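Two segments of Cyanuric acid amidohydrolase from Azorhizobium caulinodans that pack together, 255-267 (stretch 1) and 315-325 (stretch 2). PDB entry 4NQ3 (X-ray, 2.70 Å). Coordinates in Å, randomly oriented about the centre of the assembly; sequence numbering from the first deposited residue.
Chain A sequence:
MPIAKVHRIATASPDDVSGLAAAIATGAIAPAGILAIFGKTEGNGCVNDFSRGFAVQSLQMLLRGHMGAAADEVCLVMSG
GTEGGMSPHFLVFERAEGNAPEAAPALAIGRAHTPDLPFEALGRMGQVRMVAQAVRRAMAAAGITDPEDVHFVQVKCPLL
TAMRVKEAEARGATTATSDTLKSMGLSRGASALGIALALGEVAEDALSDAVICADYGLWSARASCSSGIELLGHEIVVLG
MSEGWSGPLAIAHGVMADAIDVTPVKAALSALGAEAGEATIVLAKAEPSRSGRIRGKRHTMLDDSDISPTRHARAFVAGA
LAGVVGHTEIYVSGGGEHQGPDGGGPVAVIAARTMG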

# COMPACT_ATOMS: atom_id res chain seq x y z
N VAL A 255 -24.98 3.29 19.45
CA VAL A 255 -24.10 4.11 18.63
C VAL A 255 -22.78 4.37 19.31
O VAL A 255 -22.74 4.93 20.38
CB VAL A 255 -24.74 5.45 18.30
CG1 VAL A 255 -23.78 6.31 17.47
CG2 VAL A 255 -26.03 5.24 17.55
N MSE A 256 -21.69 3.95 18.70
CA MSE A 256 -20.38 4.30 19.22
C MSE A 256 -20.12 5.79 19.01
O MSE A 256 -20.18 6.29 17.88
CB MSE A 256 -19.31 3.48 18.53
CG MSE A 256 -19.43 2.00 18.76
SE MSE A 256 -18.01 1.06 17.76
CE MSE A 256 -16.50 1.46 18.97
N ALA A 257 -19.82 6.49 20.10
CA ALA A 257 -19.58 7.93 20.06
C ALA A 257 -18.29 8.21 19.29
O ALA A 257 -18.18 9.19 18.54
CB ALA A 257 -19.51 8.47 21.44
N ASP A 258 -17.31 7.33 19.49
CA ASP A 258 -16.08 7.36 18.69
C ASP A 258 -15.49 5.95 18.53
O ASP A 258 -16.12 4.95 18.91
CB ASP A 258 -15.05 8.32 19.29
CG ASP A 258 -14.76 8.04 20.74
OD1 ASP A 258 -14.81 6.85 21.14
OD2 ASP A 258 -14.46 9.01 21.48
N ALA A 259 -14.28 5.89 17.98
CA ALA A 259 -13.68 4.63 17.54
C ALA A 259 -13.32 3.71 18.70
O ALA A 259 -13.08 2.53 18.49
CB ALA A 259 -12.46 4.90 16.68
N ILE A 260 -13.28 4.22 19.92
CA ILE A 260 -12.95 3.33 21.02
C ILE A 260 -14.06 3.27 22.05
O ILE A 260 -13.86 2.82 23.19
CB ILE A 260 -11.64 3.73 21.71
CG1 ILE A 260 -11.72 5.17 22.21
CG2 ILE A 260 -10.46 3.54 20.78
CD1 ILE A 260 -10.47 5.61 22.87
N ASP A 261 -15.26 3.68 21.64
CA ASP A 261 -16.41 3.65 22.52
C ASP A 261 -17.07 2.27 22.49
O ASP A 261 -17.93 2.01 21.66
CB ASP A 261 -17.42 4.73 22.12
CG ASP A 261 -18.56 4.85 23.11
OD1 ASP A 261 -18.35 4.51 24.29
OD2 ASP A 261 -19.67 5.28 22.69
N VAL A 262 -16.64 1.39 23.39
CA VAL A 262 -17.07 -0.01 23.34
C VAL A 262 -18.25 -0.24 24.26
O VAL A 262 -18.72 -1.38 24.40
CB VAL A 262 -15.93 -1.00 23.71
CG1 VAL A 262 -14.94 -1.16 22.56
CG2 VAL A 262 -15.23 -0.54 24.98
N THR A 263 -18.72 0.82 24.91
CA THR A 263 -19.83 0.72 25.87
C THR A 263 -21.19 0.30 25.28
O THR A 263 -21.93 -0.46 25.91
CB THR A 263 -19.99 2.05 26.61
OG1 THR A 263 -19.79 3.11 25.67
CG2 THR A 263 -18.94 2.21 27.68
N PRO A 264 -21.54 0.78 24.07
CA PRO A 264 -22.75 0.36 23.34
C PRO A 264 -22.90 -1.15 23.17
O PRO A 264 -24.04 -1.65 23.19
CB PRO A 264 -22.57 1.01 21.97
CG PRO A 264 -21.82 2.26 22.27
CD PRO A 264 -20.88 1.92 23.40
N VAL A 265 -21.79 -1.86 22.99
CA VAL A 265 -21.84 -3.31 22.83
C VAL A 265 -22.13 -4.01 24.17
O VAL A 265 -22.92 -4.95 24.24
CB VAL A 265 -20.51 -3.85 22.23
CG1 VAL A 265 -20.46 -5.37 22.29
CG2 VAL A 265 -20.40 -3.42 20.81
N LYS A 266 -21.49 -3.55 25.23
CA LYS A 266 -21.72 -4.14 26.54
C LYS A 266 -23.19 -3.89 26.92
O LYS A 266 -23.86 -4.78 27.46
CB LYS A 266 -20.75 -3.57 27.57
CG LYS A 266 -19.26 -3.71 27.17
CD LYS A 266 -18.32 -2.98 28.16
CE LYS A 266 -16.83 -3.15 27.82
NZ LYS A 266 -15.91 -2.56 28.84
N ALA A 267 -23.70 -2.70 26.61
CA ALA A 267 -25.09 -2.38 26.90
C ALA A 267 -26.03 -3.20 26.02
O ALA A 267 -27.10 -3.64 26.47
CB ALA A 267 -25.35 -0.91 26.71
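Stretch 2 315-325: AFVAGALAGVV

Stretch 2 is a single helix that lies along a strand end, a turn and the first turn of a second helix, and the side-chain contacts are apolar, with no hydrogen bond between the two stretches and 506 Å² buried in total.

Residues 315-325 are helical throughout, continuing a helix that begins earlier in the chain. Stretch 1 changes conformation as it passes: Met 256 ends a strand, a type I beta turn runs from Asp 258 to Asp 261, and a helix starts at Thr 263. The two chains advance in the same sense, Ala 259 pairing with Val 317 (CA to CA 5.8 Å), Ile 260 with Ala 320 (CA to CA 6.3 Å) and Val 262 with Leu 321 (CA to CA 6.5 Å). The helix axes agree with this, crossing at -33° with a closest approach of 10.4 Å.

The helix meets its partner through Phe 316, Val 317, Ala 320, Leu 321 and Val 324, a spacing of three and four that keeps these residues on one side. Ala 318, Gly 319 and Ala 322 make no contact here.

At the N-terminal part of the contact, the small side chain of Ala 259 points toward the helix, its CB 4.0 Å from Phe 316 CD2 at the ring edge and 4.0 Å from Val 317 CG2. Ile 260 brings its CG2 to 3.4 Å from Phe 316 CE2, a tight approach. From the strand, the selenium of Met 256, a selenomethionine, reaches Val 317 CG1 at 4.2 Å and Leu 321 CD2 at 4.5 Å.

Farther along, Val 262 sits against three helix residues: its CG1 is 3.9 Å from Ala 320 CB and 4.4 Å from Leu 321 CD2, while its CB is 3.7 Å from Val 324 CG2. In the first turn of the second helix, Val 265 CG2 packs at 3.6 Å on Leu 321 CD2. The CA-to-CB bond of Leu 321 points sideways, but the end of its side chain comes nearer. Val 324 gives up the largest area, 75 Å², and its CG1 also meets the aliphatic Lys 266 CG at 4.1 Å.

Within stretch 1, polar groups bond to one another, and the carboxylate of Asp 258 is also bonded elsewhere in the structure. Asp 261 N donates to Asp 258 O (3.1 Å) across the turn, Ile 260 N to Asp 258 OD1 (3.3 Å), and Ala 257 N to Asp 261 OD2 (2.9 Å). The rule to read is a division: aspartates brace the loop, while Met 256, Ala 259, Val 262 and Val 265 point toward the helix and Ile 260 touches it from the side.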

# COMPACT_ATOMS: atom_id res chain seq x y z
N ALA A 315 -9.48 -1.83 10.81
CA ALA A 315 -8.51 -2.54 11.66
C ALA A 315 -8.62 -2.08 13.12
O ALA A 315 -8.63 -2.90 14.03
CB ALA A 315 -7.09 -2.33 11.14
N PHE A 316 -8.71 -0.77 13.33
CA PHE A 316 -8.71 -0.22 14.67
C PHE A 316 -9.97 -0.59 15.44
O PHE A 316 -9.89 -1.16 16.53
CB PHE A 316 -8.57 1.29 14.63
CG PHE A 316 -8.19 1.89 15.93
CD1 PHE A 316 -6.93 1.63 16.49
CD2 PHE A 316 -9.07 2.75 16.61
CE1 PHE A 316 -6.56 2.19 17.71
CE2 PHE A 316 -8.70 3.33 17.84
CZ PHE A 316 -7.45 3.05 18.39
N VAL A 317 -11.13 -0.30 14.87
CA VAL A 317 -12.36 -0.63 15.56
C VAL A 317 -12.56 -2.15 15.69
O VAL A 317 -13.12 -2.61 16.68
CB VAL A 317 -13.59 -0.03 14.85
CG1 VAL A 317 -14.90 -0.57 15.45
CG2 VAL A 317 -13.53 1.50 14.87
N ALA A 318 -12.09 -2.94 14.72
CA ALA A 318 -12.24 -4.39 14.82
C ALA A 318 -11.51 -4.89 16.07
O ALA A 318 -12.02 -5.72 16.83
CB ALA A 318 -11.72 -5.10 13.57
N GLY A 319 -10.33 -4.33 16.30
CA GLY A 319 -9.56 -4.66 17.48
C GLY A 319 -10.29 -4.30 18.76
O GLY A 319 -10.37 -5.12 19.67
N ALA A 320 -10.83 -3.09 18.84
CA ALA A 320 -11.56 -2.70 20.05
C ALA A 320 -12.72 -3.69 20.35
O ALA A 320 -12.78 -4.27 21.43
CB ALA A 320 -12.09 -1.27 19.92
N LEU A 321 -13.59 -3.93 19.37
CA LEU A 321 -14.74 -4.82 19.56
C LEU A 321 -14.33 -6.28 19.85
O LEU A 321 -14.91 -6.96 20.71
CB LEU A 321 -15.64 -4.77 18.33
CG LEU A 321 -16.32 -3.43 18.09
CD1 LEU A 321 -17.17 -3.45 16.85
CD2 LEU A 321 -17.17 -3.06 19.27
N ALA A 322 -13.33 -6.77 19.11
CA ALA A 322 -12.82 -8.11 19.30
C ALA A 322 -12.28 -8.29 20.72
O ALA A 322 -12.41 -9.36 21.32
CB ALA A 322 -11.73 -8.41 18.29
N GLY A 323 -11.69 -7.23 21.26
CA GLY A 323 -11.20 -7.26 22.62
C GLY A 323 -12.31 -7.41 23.65
O GLY A 323 -12.08 -7.87 24.77
N VAL A 324 -13.53 -7.04 23.26
CA VAL A 324 -14.66 -7.07 24.17
C VAL A 324 -15.41 -8.37 24.02
O VAL A 324 -15.85 -8.99 24.99
CB VAL A 324 -15.63 -5.90 23.92
CG1 VAL A 324 -16.91 -6.08 24.72
CG2 VAL A 324 -14.96 -4.55 24.24
N VAL A 325 -15.57 -8.78 22.77
CA VAL A 325 -16.46 -9.89 22.50
C VAL A 325 -15.66 -11.20 22.44
O VAL A 325 -16.24 -12.28 22.43
CB VAL A 325 -17.26 -9.61 21.19
CG1 VAL A 325 -16.35 -9.65 20.00
CG2 VAL A 325 -18.39 -10.58 21.03